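Local coordinates for CELL WALL surface anchor family protein (Streptococcus pneumoniae, PDB 2X9Z) that probably forms the repeating backbone of the pneumococcal pilus, as a cell-wall-anchored surface subunit involved in cell adhesion, at residues P172-V184 and K190-N202. The protein carries 1 engineered substitution. Numbering follows the deposited sequence. Where two conformers were deposited one is given.
Sequences PIPAGAEATFDLV and KVVQTVTLTTDKN
Asp182 OD1 accepts a hydrogen bond from the Thr194 hydroxyl, 2.8 Å from OG1 to OD1 and nearly in line with the carboxylate C-O bond, and the same oxygen forms a salt bridge with Arg220, in the loop that follows the neighbouring strand 215-219. The two side chains run alongside each other, each with its polar branch anti to its own carbonyl carbon and beside the backbone N (chi1 -68° in Asp182, -62° in Thr194). Gripped by two partners, the carboxylate would probably be favoured in its ionised form by the guanidinium. On this same face Thr180 CG2 lies 3.6 Å from Thr194 CG2.

Beneath these side chains runs a regular antiparallel ladder. Ala179 and Leu197 exchange two bonds, the shorter being Leu197 N to Ala179 O at 2.7 Å, and Phe181 and Val195 repeat the pattern. The ladder changes at Leu183, whose carbonyl oxygen receives Val192 N at 2.8 Å and, more weakly, Gln193 N at 3.3 Å, while its own N reaches Gln193 O at 2.7 Å. Two residues thus face one, a classic beta bulge.

The opposite face carries Ala179, Phe181, Leu183, Val195 and Leu197. Phe181 CB meets Val195 CG2 at 3.9 Å, and the layer continues onto Leu161, Val204 and Val206 of the facing sheet. Past the ladder, one water donates to both Ala177 O and Leu197 O, bridging the two segments where they part before the type I turn from Thr198 to Lys201.

Here an edge strand is zipped to the middle strand of a three-stranded sheet, a largely apolar face turned to the facing sheet and a mixed face, with Thr180, Asp182, Thr194 and Thr196, turned outward: a bulged beta hairpin in a two-sheet sandwich, consistent with the Cna-B-like domains of Gram-positive pilins.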
ATOM      1  N   PRO A 172      15.955   9.236  15.891  1.00 12.93           N
ATOM      2  CA  PRO A 172      16.407  10.020  14.735  1.00 12.21           C
ATOM      3  C   PRO A 172      17.870   9.781  14.373  1.00 11.19           C
ATOM      4  O   PRO A 172      18.721   9.651  15.255  1.00 11.47           O
ATOM      5  CB  PRO A 172      16.224  11.461  15.206  1.00 14.52           C
ATOM      6  CG  PRO A 172      15.076  11.380  16.162  1.00 17.29           C
ATOM      7  CD  PRO A 172      15.263  10.071  16.887  1.00 14.83           C
ATOM      8  N   ILE A 173      18.144   9.733  13.074  1.00 11.21           N
ATOM      9  CA  ILE A 173      19.504   9.649  12.555  1.00 11.02           C
ATOM     10  C   ILE A 173      19.617  10.569  11.340  1.00 10.58           C
ATOM     11  O   ILE A 173      18.600  10.983  10.777  1.00 12.58           O
ATOM     12  CB  ILE A 173      19.859   8.207  12.134  1.00 12.36           C
ATOM     13  CG1 ILE A 173      18.841   7.679  11.115  1.00 12.31           C
ATOM     14  CG2 ILE A 173      19.973   7.300  13.358  1.00 14.26           C
ATOM     15  CD1 ILE A 173      19.130   6.266  10.621  1.00 13.36           C
ATOM     16  N   PRO A 174      20.852  10.892  10.920  1.00 11.45           N
ATOM     17  CA  PRO A 174      21.016  11.680   9.692  1.00 12.41           C
ATOM     18  C   PRO A 174      20.508  10.920   8.466  1.00 11.10           C
ATOM     19  O   PRO A 174      20.398   9.694   8.497  1.00 12.96           O
ATOM     20  CB  PRO A 174      22.539  11.872   9.599  1.00 14.52           C
ATOM     21  CG  PRO A 174      23.033  11.682  10.989  1.00 14.46           C
ATOM     22  CD  PRO A 174      22.145  10.624  11.576  1.00 13.19           C
ATOM     23  N   ALA A 175      20.197  11.637   7.395  1.00 12.12           N
ATOM     24  CA  ALA A 175      19.737  10.982   6.170  1.00 11.75           C
ATOM     25  C   ALA A 175      20.682   9.850   5.762  1.00 12.25           C
ATOM     26  O   ALA A 175      21.893  10.029   5.740  1.00 13.92           O
ATOM     27  CB  ALA A 175      19.610  11.995   5.047  1.00 13.58           C
ATOM     28  N   GLY A 176      20.125   8.693   5.427  1.00 12.34           N
ATOM     29  CA  GLY A 176      20.932   7.531   5.100  1.00 13.65           C
ATOM     30  C   GLY A 176      21.487   7.541   3.685  1.00 12.78           C
ATOM     31  O   GLY A 176      22.561   6.996   3.420  1.00 13.85           O
ATOM     32  N   ALA A 177      20.750   8.162   2.770  1.00 11.29           N
ATOM     33  CA  ALA A 177      21.118   8.160   1.361  1.00 10.84           C
ATOM     34  C   ALA A 177      20.250   9.130   0.606  1.00 11.56           C
ATOM     35  O   ALA A 177      19.183   9.512   1.082  1.00 11.85           O
ATOM     36  CB  ALA A 177      20.958   6.777   0.768  1.00 13.83           C
ATOM     37  N   GLU A 178      20.704   9.520  -0.577  1.00 11.51           N
ATOM     38  CA  GLU A 178      19.850  10.242  -1.502  1.00 12.19           C
ATOM     39  C   GLU A 178      18.589   9.407  -1.733  1.00 11.67           C
ATOM     40  O   GLU A 178      18.671   8.193  -1.912  1.00 14.31           O
ATOM     41  CB  GLU A 178      20.587  10.485  -2.815  1.00 17.04           C
ATOM     42  CG  GLU A 178      19.841  11.405  -3.754  1.00 22.33           C
ATOM     43  CD  GLU A 178      20.690  11.852  -4.928  1.00 31.57           C
ATOM     44  OE1 GLU A 178      21.377  11.000  -5.523  1.00 33.93           O
ATOM     45  OE2 GLU A 178      20.663  13.056  -5.267  1.00 38.47           O
ATOM     46  N   ALA A 179      17.425  10.051  -1.724  1.00 10.90           N
ATOM     47  CA  ALA A 179      16.156   9.333  -1.820  1.00 11.63           C
ATOM     48  C   ALA A 179      15.400   9.787  -3.051  1.00 11.55           C
ATOM     49  O   ALA A 179      15.189  10.981  -3.248  1.00 14.30           O
ATOM     50  CB  ALA A 179      15.314   9.564  -0.565  1.00 12.91           C
ATOM     51  N   THR A 180      15.012   8.834  -3.889  1.00 11.21           N
ATOM     52  CA  THR A 180      14.268   9.143  -5.102  1.00 11.18           C
ATOM     53  C   THR A 180      12.828   8.658  -4.962  1.00 10.22           C
ATOM     54  O   THR A 180      12.579   7.563  -4.464  1.00 11.55           O
ATOM     55  CB  THR A 180      14.937   8.497  -6.329  1.00 14.39           C
ATOM     56  OG1 THR A 180      16.273   9.002  -6.452  1.00 18.58           O
ATOM     57  CG2 THR A 180      14.166   8.818  -7.611  1.00 14.71           C
ATOM     58  N   PHE A 181      11.882   9.482  -5.408  1.00 10.37           N
ATOM     59  CA  PHE A 181      10.466   9.137  -5.349  1.00 10.96           C
ATOM     60  C   PHE A 181       9.824   9.337  -6.706  1.00 13.21           C
ATOM     61  O   PHE A 181      10.100  10.315  -7.390  1.00 13.74           O
ATOM     62  CB  PHE A 181       9.713  10.024  -4.351  1.00 11.54           C
ATOM     63  CG  PHE A 181      10.218   9.920  -2.946  1.00 12.33           C
ATOM     64  CD1 PHE A 181      11.366  10.595  -2.554  1.00 13.75           C
ATOM     65  CD2 PHE A 181       9.538   9.158  -2.003  1.00 13.84           C
ATOM     66  CE1 PHE A 181      11.828  10.504  -1.247  1.00 15.94           C
ATOM     67  CE2 PHE A 181       9.996   9.063  -0.696  1.00 14.89           C
ATOM     68  CZ  PHE A 181      11.143   9.732  -0.324  1.00 16.17           C
ATOM     69  N   ASP A 182       8.951   8.417  -7.081  1.00 11.98           N
ATOM     70  CA  ASP A 182       8.114   8.625  -8.244  1.00 12.65           C
ATOM     71  C   ASP A 182       6.767   9.152  -7.783  1.00 13.17           C
ATOM     72  O   ASP A 182       6.092   8.532  -6.953  1.00 13.61           O
ATOM     73  CB  ASP A 182       7.963   7.322  -9.016  1.00 13.81           C
ATOM     74  CG  ASP A 182       9.265   6.884  -9.651  1.00 15.93           C
ATOM     75  OD1 ASP A 182       9.825   7.663 -10.453  1.00 16.52           O
ATOM     76  OD2 ASP A 182       9.738   5.774  -9.343  1.00 18.11           O
ATOM     77  N   LEU A 183       6.397  10.327  -8.279  1.00 12.89           N
ATOM     78  CA  LEU A 183       5.062  10.845  -8.038  1.00 13.44           C
ATOM     79  C   LEU A 183       4.137  10.227  -9.084  1.00 13.53           C
ATOM     80  O   LEU A 183       4.304  10.443 -10.282  1.00 14.54           O
ATOM     81  CB  LEU A 183       5.041  12.373  -8.109  1.00 15.09           C
ATOM     82  CG  LEU A 183       3.707  13.013  -7.710  1.00 16.53           C
ATOM     83  CD1 LEU A 183       3.409  12.801  -6.232  1.00 15.93           C
ATOM     84  CD2 LEU A 183       3.681  14.498  -8.055  1.00 21.10           C
ATOM     85  N   VAL A 184       3.177   9.438  -8.613  1.00 14.95           N
ATOM     86  CA  VAL A 184       2.306   8.649  -9.472  1.00 16.11           C
ATOM     87  C   VAL A 184       0.875   9.139  -9.309  1.00 16.40           C
ATOM     88  O   VAL A 184       0.441   9.441  -8.198  1.00 15.90           O
ATOM     89  CB  VAL A 184       2.376   7.157  -9.060  1.00 17.24           C
ATOM     90  CG1 VAL A 184       1.536   6.286  -9.985  1.00 19.19           C
ATOM     91  CG2 VAL A 184       3.833   6.677  -9.023  1.00 18.32           C
ATOM     92  N   LYS A 190       0.027   6.155 -13.696  1.00 29.78           N
ATOM     93  CA  LYS A 190       1.194   6.600 -14.456  1.00 27.37           C
ATOM     94  C   LYS A 190       2.102   7.553 -13.675  1.00 26.56           C
ATOM     95  O   LYS A 190       1.634   8.344 -12.863  1.00 24.14           O
ATOM     96  CB  LYS A 190       0.739   7.254 -15.761  1.00 24.60           C
ATOM     97  CG  LYS A 190       1.851   7.502 -16.771  1.00 23.85           C
ATOM     98  CD  LYS A 190       1.266   7.907 -18.114  1.00 25.51           C
ATOM     99  CE  LYS A 190       2.353   8.272 -19.108  1.00 24.82           C
ATOM    100  NZ  LYS A 190       1.755   8.742 -20.391  1.00 28.99           N
ATOM    101  N   VAL A 191       3.404   7.479 -13.934  1.00 25.99           N
ATOM    102  CA  VAL A 191       4.364   8.368 -13.281  1.00 25.38           C
ATOM    103  C   VAL A 191       4.303   9.782 -13.870  1.00 23.55           C
ATOM    104  O   VAL A 191       4.476   9.971 -15.077  1.00 28.10           O
ATOM    105  CB  VAL A 191       5.806   7.820 -13.366  1.00 27.95           C
ATOM    106  CG1 VAL A 191       6.779   8.776 -12.689  1.00 28.90           C
ATOM    107  CG2 VAL A 191       5.894   6.434 -12.734  1.00 28.58           C
ATOM    108  N   VAL A 192       4.060  10.769 -13.007  1.00 20.49           N
ATOM    109  CA  VAL A 192       3.943  12.151 -13.469  0.55 19.91           C
ATOM    110  C   VAL A 192       5.208  12.965 -13.233  1.00 19.93           C
ATOM    111  O   VAL A 192       5.502  13.886 -13.994  1.00 22.68           O
ATOM    112  CB  VAL A 192       2.722  12.881 -12.861  0.55 20.80           C
ATOM    113  CG1 VAL A 192       1.425  12.233 -13.333  0.55 21.11           C
ATOM    114  CG2 VAL A 192       2.807  12.907 -11.348  0.55 20.67           C
ATOM    115  N   GLN A 193       5.970  12.621 -12.204  1.00 17.74           N
ATOM    116  CA  GLN A 193       7.239  13.292 -11.948  1.00 17.94           C
ATOM    117  C   GLN A 193       8.120  12.389 -11.108  1.00 17.14           C
ATOM    118  O   GLN A 193       7.626  11.544 -10.371  1.00 19.78           O
ATOM    119  CB  GLN A 193       7.014  14.623 -11.224  1.00 19.45           C
ATOM    120  CG  GLN A 193       8.199  15.585 -11.270  1.00 21.24           C
ATOM    121  CD  GLN A 193       8.332  16.300 -12.608  1.00 22.10           C
ATOM    122  OE1 GLN A 193       7.468  16.183 -13.484  1.00 23.91           O
ATOM    123  NE2 GLN A 193       9.410  17.057 -12.763  1.00 20.83           N
ATOM    124  N   THR A 194       9.425  12.553 -11.252  1.00 14.67           N
ATOM    125  CA  THR A 194      10.379  11.863 -10.404  1.00 14.27           C
ATOM    126  C   THR A 194      11.186  12.932  -9.697  1.00 14.25           C
ATOM    127  O   THR A 194      11.698  13.845 -10.342  1.00 16.97           O
ATOM    128  CB  THR A 194      11.302  10.951 -11.226  1.00 16.50           C
ATOM    129  OG1 THR A 194      10.510   9.942 -11.869  1.00 18.33           O
ATOM    130  CG2 THR A 194      12.344  10.290 -10.334  1.00 17.59           C
ATOM    131  N   VAL A 195      11.263  12.842  -8.371  1.00 14.63           N
ATOM    132  CA  VAL A 195      11.972  13.839  -7.580  1.00 16.15           C
ATOM    133  C   VAL A 195      13.056  13.172  -6.751  1.00 14.91           C
ATOM    134  O   VAL A 195      12.981  11.980  -6.459  1.00 13.18           O
ATOM    135  CB  VAL A 195      11.024  14.617  -6.639  1.00 19.15           C
ATOM    136  CG1 VAL A 195       9.932  15.309  -7.436  1.00 21.35           C
ATOM    137  CG2 VAL A 195      10.417  13.690  -5.590  1.00 20.29           C
ATOM    138  N   THR A 196      14.067  13.949  -6.392  1.00 16.06           N
ATOM    139  CA  THR A 196      15.180  13.444  -5.607  0.80 15.87           C
ATOM    140  C   THR A 196      15.405  14.326  -4.392  1.00 15.93           C
ATOM    141  O   THR A 196      15.419  15.557  -4.505  1.00 20.70           O
ATOM    142  CB  THR A 196      16.470  13.415  -6.447  0.80 19.60           C
ATOM    143  OG1 THR A 196      16.327  12.471  -7.516  0.80 21.01           O
ATOM    144  CG2 THR A 196      17.658  13.032  -5.584  0.80 23.88           C
ATOM    145  N   LEU A 197      15.582  13.697  -3.240  1.00 12.43           N
ATOM    146  CA  LEU A 197      15.896  14.408  -2.017  1.00 12.91           C
ATOM    147  C   LEU A 197      17.356  14.156  -1.673  1.00 12.81           C
ATOM    148  O   LEU A 197      17.738  13.035  -1.326  1.00 13.27           O
ATOM    149  CB  LEU A 197      14.998  13.905  -0.892  1.00 14.66           C
ATOM    150  CG  LEU A 197      14.942  14.686   0.416  1.00 18.81           C
ATOM    151  CD1 LEU A 197      14.440  16.100   0.163  1.00 20.69           C
ATOM    152  CD2 LEU A 197      14.041  13.965   1.416  1.00 22.29           C
ATOM    153  N   THR A 198      18.180  15.190  -1.789  1.00 14.13           N
ATOM    154  CA  THR A 198      19.578  15.064  -1.405  1.00 16.14           C
ATOM    155  C   THR A 198      19.670  14.994   0.110  1.00 14.01           C
ATOM    156  O   THR A 198      18.731  15.355   0.820  1.00 14.98           O
ATOM    157  CB  THR A 198      20.419  16.236  -1.911  1.00 21.03           C
ATOM    158  OG1 THR A 198      19.839  17.466  -1.461  1.00 23.02           O
ATOM    159  CG2 THR A 198      20.475  16.233  -3.428  1.00 25.04           C
ATOM    160  N   THR A 199      20.811  14.534   0.604  1.00 13.44           N
ATOM    161  CA  THR A 199      20.958  14.240   2.023  1.00 14.52           C
ATOM    162  C   THR A 199      21.038  15.486   2.896  1.00 17.32           C
ATOM    163  O   THR A 199      20.942  15.391   4.121  1.00 21.69           O
ATOM    164  CB  THR A 199      22.179  13.345   2.275  1.00 12.53           C
ATOM    165  OG1 THR A 199      23.353  13.982   1.760  1.00 13.99           O
ATOM    166  CG2 THR A 199      21.996  12.010   1.592  1.00 13.30           C
ATOM    167  N   ASP A 200      21.201  16.646   2.265  1.00 19.38           N
ATOM    168  CA  ASP A 200      21.242  17.928   2.966  1.00 22.47           C
ATOM    169  C   ASP A 200      19.869  18.597   3.055  1.00 21.85           C
ATOM    170  O   ASP A 200      19.755  19.713   3.568  1.00 22.26           O
ATOM    171  CB  ASP A 200      22.228  18.877   2.279  1.00 24.56           C
ATOM    172  CG  ASP A 200      21.815  19.219   0.858  1.00 29.25           C
ATOM    173  OD1 ASP A 200      21.480  18.290   0.096  1.00 29.15           O
ATOM    174  OD2 ASP A 200      21.826  20.413   0.493  1.00 35.08           O
ATOM    175  N   LYS A 201      18.838  17.914   2.558  1.00 19.61           N
ATOM    176  CA  LYS A 201      17.483  18.457   2.530  1.00 19.82           C
ATOM    177  C   LYS A 201      16.472  17.469   3.111  1.00 18.44           C
ATOM    178  O   LYS A 201      16.710  16.260   3.126  1.00 20.26           O
ATOM    179  CB  LYS A 201      17.084  18.805   1.097  1.00 22.18           C
ATOM    180  N   ASN A 202      15.340  17.988   3.577  1.00 17.48           N
ATOM    181  CA  ASN A 202      14.283  17.139   4.118  1.00 18.33           C
ATOM    182  C   ASN A 202      12.948  17.363   3.431  1.00 14.65           C
ATOM    183  O   ASN A 202      11.969  16.718   3.762  1.00 14.27           O
ATOM    184  CB  ASN A 202      14.131  17.339   5.630  1.00 23.42           C
ATOM    185  CG  ASN A 202      15.297  16.759   6.419  1.00 31.05           C
ATOM    186  OD1 ASN A 202      16.272  17.453   6.710  1.00 34.04           O
ATOM    187  ND2 ASN A 202      15.195  15.478   6.774  1.00 33.14           N
TER
HETATM  188  O   HOH W   1      18.097  12.111   1.342  1.00 13.25           O